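Local coordinates for protein carboxypeptidase A (Helicoverpa armigera, PDB 1JQG) that probably acts as a zinc-dependent digestive carboxypeptidase that removes C-terminal residues from peptides, and is seen here as the zymogen with its activation peptide attached, at residues His41-Asp46 with Glu71-Phe76; Glu96-Leu101 with Gly230-Arg235; Gln177-Leu180 with Val186-Pro189; Arg238-Gly241 with Gly245-Cys248. All blocks are in the same frame, centred on the assembly; numbering follows the deposited sequence.

Contact 1 (His41-Asp46 with Glu71-Phe76)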
loop_
_atom_site.group_PDB
_atom_site.type_symbol
_atom_site.label_atom_id
_atom_site.label_comp_id
_atom_site.label_asym_id
_atom_site.label_seq_id
_atom_site.Cartn_x
_atom_site.Cartn_y
_atom_site.Cartn_z
ATOM N N HIS A 41 2.878 -12.727 18.211
ATOM C CA HIS A 41 2.262 -12.817 16.898
ATOM C C HIS A 41 1.019 -13.686 16.903
ATOM O O HIS A 41 -0.023 -13.214 16.463
ATOM C CB HIS A 41 3.243 -13.352 15.852
ATOM C CG HIS A 41 2.672 -13.373 14.467
ATOM N ND1 HIS A 41 2.513 -12.237 13.711
ATOM C CD2 HIS A 41 2.220 -14.408 13.707
ATOM C CE1 HIS A 41 1.985 -12.567 12.550
ATOM N NE2 HIS A 41 1.798 -13.881 12.517
ATOM N N ASP A 42 1.098 -14.888 17.434
ATOM C CA ASP A 42 -0.010 -15.822 17.529
ATOM C C ASP A 42 -1.111 -15.264 18.430
ATOM O O ASP A 42 -2.300 -15.402 18.138
ATOM C CB ASP A 42 0.479 -17.170 18.074
ATOM C CG ASP A 42 1.458 -17.870 17.159
ATOM O OD1 ASP A 42 1.446 -17.578 15.943
ATOM O OD2 ASP A 42 2.230 -18.717 17.640
ATOM N N PHE A 43 -0.706 -14.621 19.534
ATOM C CA PHE A 43 -1.668 -14.078 20.485
ATOM C C PHE A 43 -2.537 -12.997 19.834
ATOM O O PHE A 43 -3.752 -13.011 19.914
ATOM C CB PHE A 43 -0.958 -13.487 21.692
ATOM C CG PHE A 43 -1.876 -12.838 22.694
ATOM C CD1 PHE A 43 -2.791 -13.589 23.405
ATOM C CD2 PHE A 43 -1.796 -11.483 22.946
ATOM C CE1 PHE A 43 -3.645 -13.016 24.333
ATOM C CE2 PHE A 43 -2.633 -10.889 23.880
ATOM C CZ PHE A 43 -3.556 -11.656 24.566
ATOM N N GLU A 44 -1.892 -12.083 19.129
ATOM C CA GLU A 44 -2.559 -11.026 18.396
ATOM C C GLU A 44 -3.561 -11.622 17.405
ATOM O O GLU A 44 -4.626 -11.039 17.208
ATOM C CB GLU A 44 -1.501 -10.129 17.691
ATOM C CG GLU A 44 -0.631 -9.341 18.675
ATOM C CD GLU A 44 0.545 -8.661 17.998
ATOM O OE1 GLU A 44 1.163 -9.220 17.071
ATOM O OE2 GLU A 44 0.898 -7.517 18.370
ATOM N N ASN A 45 -3.193 -12.739 16.772
ATOM C CA ASN A 45 -4.020 -13.375 15.771
ATOM C C ASN A 45 -5.258 -14.046 16.343
ATOM O O ASN A 45 -6.372 -13.820 15.856
ATOM C CB ASN A 45 -3.203 -14.384 14.963
ATOM C CG ASN A 45 -2.346 -13.724 13.906
ATOM O OD1 ASN A 45 -1.476 -12.889 14.176
ATOM N ND2 ASN A 45 -2.551 -14.053 12.635
ATOM N N ASP A 46 -5.088 -14.761 17.444
ATOM C CA ASP A 46 -6.192 -15.465 18.100
ATOM C C ASP A 46 -7.158 -14.486 18.757
ATOM O O ASP A 46 -8.347 -14.737 18.959
ATOM C CB ASP A 46 -5.666 -16.420 19.178
ATOM C CG ASP A 46 -4.730 -17.473 18.614
ATOM O OD1 ASP A 46 -3.708 -17.740 19.272
ATOM O OD2 ASP A 46 -5.014 -18.024 17.526
ATOM N N GLU A 71 -7.621 -5.127 28.943
ATOM C CA GLU A 71 -7.224 -5.807 30.172
ATOM C C GLU A 71 -6.664 -7.200 29.905
ATOM O O GLU A 71 -5.660 -7.604 30.504
ATOM C CB GLU A 71 -8.406 -5.891 31.145
ATOM C CG GLU A 71 -8.037 -6.293 32.565
ATOM C CD GLU A 71 -9.167 -6.070 33.558
ATOM O OE1 GLU A 71 -10.116 -6.895 33.646
ATOM O OE2 GLU A 71 -9.148 -5.046 34.294
ATOM N N ILE A 72 -7.307 -7.955 29.018
ATOM C CA ILE A 72 -6.856 -9.293 28.658
ATOM C C ILE A 72 -5.518 -9.249 27.917
ATOM O O ILE A 72 -4.660 -10.113 28.090
ATOM C CB ILE A 72 -7.893 -9.997 27.764
ATOM C CG1 ILE A 72 -9.253 -10.121 28.471
ATOM C CG2 ILE A 72 -7.390 -11.367 27.343
ATOM C CD1 ILE A 72 -10.326 -10.653 27.521
ATOM N N PHE A 73 -5.366 -8.239 27.056
ATOM C CA PHE A 73 -4.207 -8.081 26.203
ATOM C C PHE A 73 -2.941 -7.858 27.030
ATOM O O PHE A 73 -1.948 -8.579 26.837
ATOM C CB PHE A 73 -4.409 -6.950 25.199
ATOM C CG PHE A 73 -3.172 -6.516 24.467
ATOM C CD1 PHE A 73 -2.474 -5.369 24.801
ATOM C CD2 PHE A 73 -2.723 -7.305 23.404
ATOM C CE1 PHE A 73 -1.351 -5.010 24.063
ATOM C CE2 PHE A 73 -1.602 -6.947 22.685
ATOM C CZ PHE A 73 -0.919 -5.794 23.009
ATOM N N GLU A 74 -2.982 -6.890 27.950
ATOM C CA GLU A 74 -1.818 -6.515 28.719
ATOM C C GLU A 74 -1.586 -7.486 29.872
ATOM O O GLU A 74 -0.489 -7.521 30.435
ATOM C CB GLU A 74 -1.915 -5.100 29.268
ATOM C CG GLU A 74 -3.117 -4.789 30.082
ATOM C CD GLU A 74 -3.157 -3.354 30.576
ATOM O OE1 GLU A 74 -3.249 -3.285 31.839
ATOM O OE2 GLU A 74 -3.112 -2.373 29.776
ATOM N N ASN A 75 -2.585 -8.297 30.164
ATOM C CA ASN A 75 -2.499 -9.350 31.145
ATOM C C ASN A 75 -1.554 -10.439 30.666
ATOM O O ASN A 75 -0.753 -10.891 31.468
ATOM C CB ASN A 75 -3.874 -9.982 31.393
ATOM C CG ASN A 75 -3.950 -10.745 32.700
ATOM O OD1 ASN A 75 -4.295 -10.152 33.723
ATOM N ND2 ASN A 75 -3.621 -12.033 32.640
ATOM N N PHE A 76 -1.713 -10.824 29.405
ATOM C CA PHE A 76 -0.895 -11.839 28.762
ATOM C C PHE A 76 0.552 -11.398 28.600
ATOM O O PHE A 76 1.467 -12.163 28.878
ATOM C CB PHE A 76 -1.480 -12.181 27.388
ATOM C CG PHE A 76 -0.636 -13.110 26.556
ATOM C CD1 PHE A 76 -0.738 -14.475 26.751
ATOM C CD2 PHE A 76 0.249 -12.650 25.587
ATOM C CE1 PHE A 76 0.018 -15.356 26.001
ATOM C CE2 PHE A 76 0.999 -13.528 24.841
ATOM C CZ PHE A 76 0.887 -14.882 25.041
#
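The ring of Phe43 has the ring of Phe76 over one of its faces and meets Phe73 at an edge. Phe43 and Phe76 form a face-to-face stack, with ring centroids 4.0 Å apart and planes inclined by only 13°. The two side chains enter it from opposing helices and overlap head to tail, bringing the outer end of each ring against the root of the other: Phe76 CB lies 3.5 Å from Phe43 CZ and makes a CH-pi contact over the Phe43 face, while Phe76 CE2 reaches back to within 3.7 Å of Phe43 CB. CG of Phe43 is anti to the backbone N (chi1 177°), which places the ring alongside that of Phe76. At the rim of this ring, Phe43 CE2 comes within 3.6 Å of Phe73 CD2, close to the plane of Phe43. The helices carrying these residues, 34-46 and 70-80, are the two that pack on the four-stranded antiparallel sheet of the activation peptide, whose beta-alpha-beta-beta-alpha-beta order gives it a ferredoxin-like open sandwich. Their segments run nearly antiparallel, at 164°, and the segment axes approach no closer than 11.6 Å, a gap spanned by the large aromatic side chains. Phe73 is buried against the sheet, touching Val63, Val65 and Val29 and meeting the ring of Tyr27, whereas Phe43 and Phe76 remain partly exposed. On another side of helix 34-46, the imidazole of His41 stacks on Tyr360 of the enzyme moiety.

Contact 2 (Glu96-Leu101 with Gly230-Arg235)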
loop_
_atom_site.group_PDB
_atom_site.type_symbol
_atom_site.label_atom_id
_atom_site.label_comp_id
_atom_site.label_asym_id
_atom_site.label_seq_id
_atom_site.Cartn_x
_atom_site.Cartn_y
_atom_site.Cartn_z
ATOM N N GLU A 96 -10.582 12.316 14.794
ATOM C CA GLU A 96 -11.331 13.550 14.753
ATOM C C GLU A 96 -10.458 14.736 14.354
ATOM O O GLU A 96 -10.860 15.585 13.554
ATOM C CB GLU A 96 -11.933 13.796 16.131
ATOM C CG GLU A 96 -13.114 12.872 16.422
ATOM C CD GLU A 96 -13.724 13.154 17.789
ATOM O OE1 GLU A 96 -13.003 13.801 18.584
ATOM O OE2 GLU A 96 -14.872 12.702 17.980
ATOM N N LEU A 97 -9.192 14.698 14.753
ATOM C CA LEU A 97 -8.239 15.732 14.350
ATOM C C LEU A 97 -7.917 15.635 12.860
ATOM O O LEU A 97 -7.785 16.673 12.194
ATOM C CB LEU A 97 -6.958 15.615 15.198
ATOM C CG LEU A 97 -5.850 16.591 14.782
ATOM C CD1 LEU A 97 -6.308 17.986 15.125
ATOM C CD2 LEU A 97 -4.505 16.214 15.387
ATOM N N GLU A 98 -7.734 14.430 12.328
ATOM C CA GLU A 98 -7.426 14.225 10.925
ATOM C C GLU A 98 -8.557 14.784 10.074
ATOM O O GLU A 98 -8.261 15.549 9.158
ATOM C CB GLU A 98 -7.169 12.760 10.589
ATOM C CG GLU A 98 -6.752 12.564 9.133
ATOM C CD GLU A 98 -6.936 11.165 8.585
ATOM O OE1 GLU A 98 -7.981 10.529 8.816
ATOM O OE2 GLU A 98 -5.986 10.701 7.887
ATOM N N ASP A 99 -9.792 14.481 10.456
ATOM C CA ASP A 99 -10.981 15.027 9.804
ATOM C C ASP A 99 -10.953 16.558 9.788
ATOM O O ASP A 99 -11.197 17.226 8.791
ATOM C CB ASP A 99 -12.269 14.573 10.487
ATOM C CG ASP A 99 -12.460 13.085 10.456
ATOM O OD1 ASP A 99 -11.756 12.375 9.721
ATOM O OD2 ASP A 99 -13.354 12.668 11.229
ATOM N N GLN A 100 -10.608 17.131 10.930
ATOM C CA GLN A 100 -10.501 18.579 11.088
ATOM C C GLN A 100 -9.427 19.152 10.197
ATOM O O GLN A 100 -9.661 20.101 9.474
ATOM C CB GLN A 100 -10.211 18.906 12.553
ATOM C CG GLN A 100 -10.255 20.379 12.898
ATOM C CD GLN A 100 -10.052 20.615 14.385
ATOM O OE1 GLN A 100 -9.133 21.363 14.724
ATOM N NE2 GLN A 100 -10.876 20.010 15.239
ATOM N N LEU A 101 -8.268 18.523 10.144
ATOM C CA LEU A 101 -7.130 18.913 9.329
ATOM C C LEU A 101 -7.303 18.719 7.833
ATOM O O LEU A 101 -6.880 19.561 7.041
ATOM C CB LEU A 101 -5.893 18.144 9.786
ATOM C CG LEU A 101 -4.866 18.945 10.600
ATOM C CD1 LEU A 101 -5.533 19.789 11.674
ATOM C CD2 LEU A 101 -3.862 17.978 11.213
ATOM N N GLY A 230 -16.925 6.229 7.748
ATOM C CA GLY A 230 -17.147 5.028 8.550
ATOM C C GLY A 230 -15.851 4.516 9.192
ATOM O O GLY A 230 -15.119 5.222 9.923
ATOM N N ASP A 231 -15.549 3.237 8.895
ATOM C CA ASP A 231 -14.341 2.638 9.432
ATOM C C ASP A 231 -13.085 3.158 8.766
ATOM O O ASP A 231 -12.527 2.600 7.809
ATOM C CB ASP A 231 -14.483 1.118 9.330
ATOM C CG ASP A 231 -13.481 0.407 10.212
ATOM O OD1 ASP A 231 -13.843 -0.558 10.882
ATOM O OD2 ASP A 231 -12.302 0.833 10.187
ATOM N N ARG A 232 -12.458 4.196 9.333
ATOM C CA ARG A 232 -11.198 4.758 8.909
ATOM C C ARG A 232 -10.080 3.714 8.831
ATOM O O ARG A 232 -9.164 3.818 7.990
ATOM C CB ARG A 232 -10.743 5.883 9.844
ATOM C CG ARG A 232 -9.447 6.603 9.486
ATOM C CD ARG A 232 -9.395 7.158 8.102
ATOM N NE ARG A 232 -8.130 7.823 7.769
ATOM C CZ ARG A 232 -7.054 7.136 7.316
ATOM N NH1 ARG A 232 -7.097 5.809 7.166
ATOM N NH2 ARG A 232 -5.898 7.756 7.007
ATOM N N TYR A 233 -10.052 2.778 9.795
ATOM C CA TYR A 233 -8.943 1.841 9.856
ATOM C C TYR A 233 -9.231 0.534 9.129
ATOM O O TYR A 233 -8.531 -0.463 9.366
ATOM C CB TYR A 233 -8.529 1.599 11.303
ATOM C CG TYR A 233 -7.819 2.757 11.947
ATOM C CD1 TYR A 233 -8.189 3.224 13.217
ATOM C CD2 TYR A 233 -6.743 3.379 11.301
ATOM C CE1 TYR A 233 -7.522 4.285 13.807
ATOM C CE2 TYR A 233 -6.067 4.447 11.878
ATOM C CZ TYR A 233 -6.463 4.887 13.136
ATOM O OH TYR A 233 -5.787 5.927 13.712
ATOM N N TRP A 234 -10.238 0.536 8.253
ATOM C CA TRP A 234 -10.528 -0.626 7.422
ATOM C C TRP A 234 -9.413 -0.793 6.373
ATOM O O TRP A 234 -8.995 0.185 5.741
ATOM C CB TRP A 234 -11.928 -0.464 6.835
ATOM C CG TRP A 234 -12.419 -1.688 6.106
ATOM C CD1 TRP A 234 -12.345 -1.971 4.760
ATOM C CD2 TRP A 234 -13.060 -2.822 6.716
ATOM N NE1 TRP A 234 -12.890 -3.209 4.509
ATOM C CE2 TRP A 234 -13.348 -3.743 5.687
ATOM C CE3 TRP A 234 -13.418 -3.140 8.021
ATOM C CZ2 TRP A 234 -13.968 -4.975 5.931
ATOM C CZ3 TRP A 234 -14.037 -4.348 8.276
ATOM C CH2 TRP A 234 -14.303 -5.254 7.232
ATOM N N ARG A 235 -9.015 -2.016 6.096
ATOM C CA ARG A 235 -7.983 -2.313 5.098
ATOM C C ARG A 235 -8.417 -3.328 4.040
ATOM O O ARG A 235 -7.823 -3.414 2.970
ATOM C CB ARG A 235 -6.720 -2.823 5.800
ATOM C CG ARG A 235 -6.925 -4.060 6.652
ATOM C CD ARG A 235 -5.653 -4.444 7.405
ATOM N NE ARG A 235 -4.638 -4.939 6.481
ATOM C CZ ARG A 235 -3.885 -6.008 6.730
ATOM N NH1 ARG A 235 -4.081 -6.661 7.872
ATOM N NH2 ARG A 235 -2.953 -6.426 5.873
#
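Glu98 and Arg232 meet in a bidentate salt bridge that is tight although the segments bury just 87 Å² between them. Arg232 presents its NE/NH2 edge to the carboxylate: Arg232 NE donates to Glu98 OE1 at 2.9 Å, and Arg232 NH2 to Glu98 OE2 at 3.1 Å, with N-H...O angles of 158° and 162°. Both oxygens use their syn lone pairs, and the two planar groups are nearly coplanar, so the paired bonds fix the rotation of each. Arg232 reaches this position through a bend at chi2 (54°). Both groups are buried and have further partners: Glu98 OE2 accepts from Val397 N, Arg232 NH1 donates to Arg183 O, and the guanidinium makes a cation-pi contact with Trp185. A leucine in place of Arg232 would probably leave the buried carboxylate without its countercharge and Arg183 O without this donor. The outer side is looser: Asp99 is exposed, its OD1 6.1 Å from Arg232 NE and not in contact with it. Helix 92-108, which follows the last strand (83-88) of the activation-peptide sheet, is thus joined to the type I turn Asp231-Trp234 in the enzyme loop following helix 221-228, with Leu95 of the same helix resting on Arg232 and Tyr233.

Contact 3 (Gln177-Leu180 with Val186-Pro189)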
loop_
_atom_site.group_PDB
_atom_site.type_symbol
_atom_site.label_atom_id
_atom_site.label_comp_id
_atom_site.label_asym_id
_atom_site.label_seq_id
_atom_site.Cartn_x
_atom_site.Cartn_y
_atom_site.Cartn_z
ATOM N N GLN A 177 0.847 0.603 -8.586
ATOM C CA GLN A 177 -0.491 0.595 -7.979
ATOM C C GLN A 177 -0.490 1.050 -6.532
ATOM O O GLN A 177 0.480 0.930 -5.839
ATOM C CB GLN A 177 -1.162 -0.784 -7.995
ATOM C CG GLN A 177 -0.351 -1.876 -7.303
ATOM C CD GLN A 177 -1.031 -3.226 -7.358
ATOM O OE1 GLN A 177 -1.333 -3.655 -8.470
ATOM N NE2 GLN A 177 -1.262 -3.849 -6.196
ATOM N N SER A 178 -1.629 1.497 -6.043
ATOM C CA SER A 178 -1.787 1.963 -4.692
ATOM C C SER A 178 -3.200 1.709 -4.170
ATOM O O SER A 178 -4.058 1.306 -4.923
ATOM C CB SER A 178 -1.410 3.462 -4.548
ATOM O OG SER A 178 -2.260 4.321 -5.278
ATOM N N LEU A 179 -3.361 1.877 -2.853
ATOM C CA LEU A 179 -4.644 1.717 -2.198
ATOM C C LEU A 179 -5.204 0.305 -2.212
ATOM O O LEU A 179 -6.380 0.094 -2.046
ATOM C CB LEU A 179 -5.655 2.730 -2.727
ATOM C CG LEU A 179 -5.469 4.193 -2.267
ATOM C CD1 LEU A 179 -6.577 5.101 -2.776
ATOM C CD2 LEU A 179 -5.358 4.373 -0.760
ATOM N N LEU A 180 -4.359 -0.704 -2.265
ATOM C CA LEU A 180 -4.739 -2.097 -2.148
ATOM C C LEU A 180 -5.325 -2.315 -0.738
ATOM O O LEU A 180 -6.346 -2.990 -0.576
ATOM C CB LEU A 180 -3.560 -3.013 -2.455
ATOM C CG LEU A 180 -3.867 -4.498 -2.666
ATOM C CD1 LEU A 180 -4.768 -4.659 -3.850
ATOM C CD2 LEU A 180 -2.645 -5.386 -2.808
ATOM N N VAL A 186 -1.983 7.761 2.313
ATOM C CA VAL A 186 -0.783 8.399 1.807
ATOM C C VAL A 186 -0.216 7.735 0.547
ATOM O O VAL A 186 0.665 8.310 -0.095
ATOM C CB VAL A 186 0.274 8.508 2.928
ATOM C CG1 VAL A 186 0.998 7.208 3.266
ATOM C CG2 VAL A 186 1.284 9.601 2.575
ATOM N N THR A 187 -0.725 6.562 0.134
ATOM C CA THR A 187 -0.248 5.885 -1.053
ATOM C C THR A 187 -0.781 6.500 -2.343
ATOM O O THR A 187 -0.090 6.391 -3.407
ATOM C CB THR A 187 -0.554 4.384 -1.055
ATOM O OG1 THR A 187 -1.964 4.139 -1.059
ATOM C CG2 THR A 187 0.110 3.747 0.154
ATOM N N LEU A 188 -1.967 7.095 -2.299
ATOM C CA LEU A 188 -2.617 7.688 -3.455
ATOM C C LEU A 188 -1.891 8.894 -4.003
ATOM O O LEU A 188 -1.481 8.971 -5.179
ATOM C CB LEU A 188 -4.087 8.026 -3.165
ATOM C CG LEU A 188 -4.883 8.619 -4.351
ATOM C CD1 LEU A 188 -4.980 7.700 -5.575
ATOM C CD2 LEU A 188 -6.306 9.019 -3.995
ATOM N N PRO A 189 -1.489 9.851 -3.158
ATOM C CA PRO A 189 -0.669 10.975 -3.593
ATOM C C PRO A 189 0.556 10.552 -4.372
ATOM O O PRO A 189 1.118 11.235 -5.249
ATOM C CB PRO A 189 -0.324 11.676 -2.274
ATOM C CG PRO A 189 -1.477 11.346 -1.369
ATOM C CD PRO A 189 -1.800 9.918 -1.706
#
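Leu179 and Thr187, with Ser178 close behind, bury the most surface where the end of strand 173-178 faces the first turn of helix 187-200. The hydroxyl of Thr187 lies between its own backbone N and carbonyl carbon (chi1 63°), and from there Thr187 OG1 accepts a weak hydrogen bond from Leu179 N at 3.2 Å, bent to 133°. The same OG1 donates to the carbonyl O of Glu184. Leu179 itself has a positive phi of 66°, in the left-handed helical region, where the chain swings out of the strand direction. Its side chain lies across Thr187 and Leu188: Leu179 CD2 sits 3.4 Å from Thr187 OG1, while Leu179 CD1 packs on Leu188 CB at 3.9 Å. Beside it, Ser178 points its CB at the helix, 3.4 Å from Thr187 O and 3.7 Å from Thr187 CB. Its hydroxyl turns to another partner, donating to the carbonyl O of Pro217.

Between the segments lies the short connection carrying His181 and Glu184, two of the zinc ligands; the third, His306, has its side chain about 5 Å from that of Thr187. The buried hydroxyl of Thr187 is thus engaged both as donor and as acceptor, and it ties the backbone at Leu179, weakly, to that of the zinc ligand Glu184, an arrangement consistent with a second-shell role in positioning the loop.

Contact 4 (Arg238-Gly241 with Gly245-Cys248)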
loop_
_atom_site.group_PDB
_atom_site.type_symbol
_atom_site.label_atom_id
_atom_site.label_comp_id
_atom_site.label_asym_id
_atom_site.label_seq_id
_atom_site.Cartn_x
_atom_site.Cartn_y
_atom_site.Cartn_z
ATOM N N ARG A 238 -14.757 -5.270 0.572
ATOM C CA ARG A 238 -16.069 -5.334 1.228
ATOM C C ARG A 238 -16.887 -6.562 0.834
ATOM O O ARG A 238 -18.085 -6.477 0.525
ATOM C CB ARG A 238 -16.813 -4.026 0.920
ATOM C CG ARG A 238 -16.173 -2.782 1.486
ATOM C CD ARG A 238 -16.129 -2.747 3.013
ATOM N NE ARG A 238 -17.466 -2.530 3.569
ATOM C CZ ARG A 238 -17.780 -2.719 4.846
ATOM N NH1 ARG A 238 -16.871 -3.133 5.731
ATOM N NH2 ARG A 238 -19.049 -2.482 5.158
ATOM N N ALA A 239 -16.237 -7.710 0.747
ATOM C CA ALA A 239 -16.898 -8.932 0.269
ATOM C C ALA A 239 -17.758 -9.584 1.342
ATOM O O ALA A 239 -17.314 -9.782 2.486
ATOM C CB ALA A 239 -15.889 -9.952 -0.259
ATOM N N THR A 240 -18.982 -9.925 0.930
ATOM C CA THR A 240 -19.938 -10.574 1.863
ATOM C C THR A 240 -20.045 -12.047 1.516
ATOM O O THR A 240 -19.302 -12.582 0.685
ATOM C CB THR A 240 -21.313 -9.928 1.792
ATOM O OG1 THR A 240 -21.746 -9.841 0.432
ATOM C CG2 THR A 240 -21.326 -8.502 2.311
ATOM N N GLY A 241 -20.967 -12.768 2.180
ATOM C CA GLY A 241 -21.176 -14.183 1.880
ATOM C C GLY A 241 -20.099 -15.056 2.475
ATOM O O GLY A 241 -19.916 -16.202 2.043
ATOM N N GLY A 245 -25.120 -13.992 8.374
ATOM C CA GLY A 245 -25.563 -12.642 8.734
ATOM C C GLY A 245 -24.489 -11.598 8.471
ATOM O O GLY A 245 -24.618 -10.423 8.787
ATOM N N ASN A 246 -23.367 -12.003 7.887
ATOM C CA ASN A 246 -22.227 -11.182 7.575
ATOM C C ASN A 246 -21.745 -10.410 8.790
ATOM O O ASN A 246 -21.413 -9.223 8.685
ATOM C CB ASN A 246 -22.529 -10.218 6.429
ATOM C CG ASN A 246 -22.752 -10.931 5.107
ATOM O OD1 ASN A 246 -23.776 -10.781 4.437
ATOM N ND2 ASN A 246 -21.771 -11.737 4.712
ATOM N N LEU A 247 -21.644 -11.104 9.927
ATOM C CA LEU A 247 -21.095 -10.519 11.149
ATOM C C LEU A 247 -19.689 -9.975 10.852
ATOM O O LEU A 247 -19.336 -8.868 11.215
ATOM C CB LEU A 247 -20.998 -11.589 12.238
ATOM C CG LEU A 247 -20.800 -11.126 13.676
ATOM C CD1 LEU A 247 -22.118 -10.502 14.141
ATOM C CD2 LEU A 247 -20.450 -12.289 14.578
ATOM N N CYS A 248 -18.876 -10.788 10.179
ATOM C CA CYS A 248 -17.547 -10.417 9.739
ATOM C C CYS A 248 -17.528 -10.474 8.208
ATOM O O CYS A 248 -18.171 -11.362 7.629
ATOM C CB CYS A 248 -16.514 -11.360 10.318
ATOM S SG CYS A 248 -16.329 -11.363 12.105
#
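The van der Waals part of this contact is small and centres on Thr240 and Asn246, whose side chains meet at a slant on the protein surface. Asn246 CG lies 3.8 Å from Thr240 CB and 4.0 Å from Thr240 CG2, so the root of the amide group rests against the hydrocarbon side of the threonine. The Asn246 side chain leaves with CG anti to its carbonyl carbon (chi1 -67°), bringing the amide group across to the facing arm of the loop.

The polar approach is to the backbone: Gly241 N is 3.9 Å from Asn246 CG. With an alanine in place of Asn246, a gap would probably open beside Thr240 CB, and Gly241 N would be likely to lose the polar group next to it.

Backbone shape adds a third element. Gly241, Asn246 and Gly245 all have positive phi values, and these left-handed backbone conformations accompany the reversal, across which the CA atoms of Thr240 and Asn246 are 6.2 Å apart.

Covalent and other ties surround it. Cys248 is joined to Cys270 by a disulfide, Ala239 shares backbone hydrogen bonding with Gly250, and Arg238 makes a cation-pi contact with Trp234. Thr240 also touches Phe151 and Met249. The whole is a tight reversal of chain without regular secondary structure, part of the long, disulfide-bound excursion between helices 221-228 and 283-294 of the zinc carboxypeptidase fold.

In the fold
Contact 1 lies in the activation peptide, where two helices pack beside the four-stranded antiparallel sheet. Contact 2 follows in sequence and joins helix 92-108 to the enzyme; the centres of contacts 1 and 2 are about 25 Å apart. In sequence, contact 3 falls between the segments of contact 2, deep in the enzyme, where a strand of the eight-stranded mixed sheet leads through the zinc-binding loop into a helix; the centres of contacts 2 and 3 are about 16 Å apart. Contact 4 comes last, on a surface loop, its centre about 22 Å from that of contact 2. Contact 2 couples propeptide and catalytic moiety, the Arg232 side chain about 11 Å from the zinc ion.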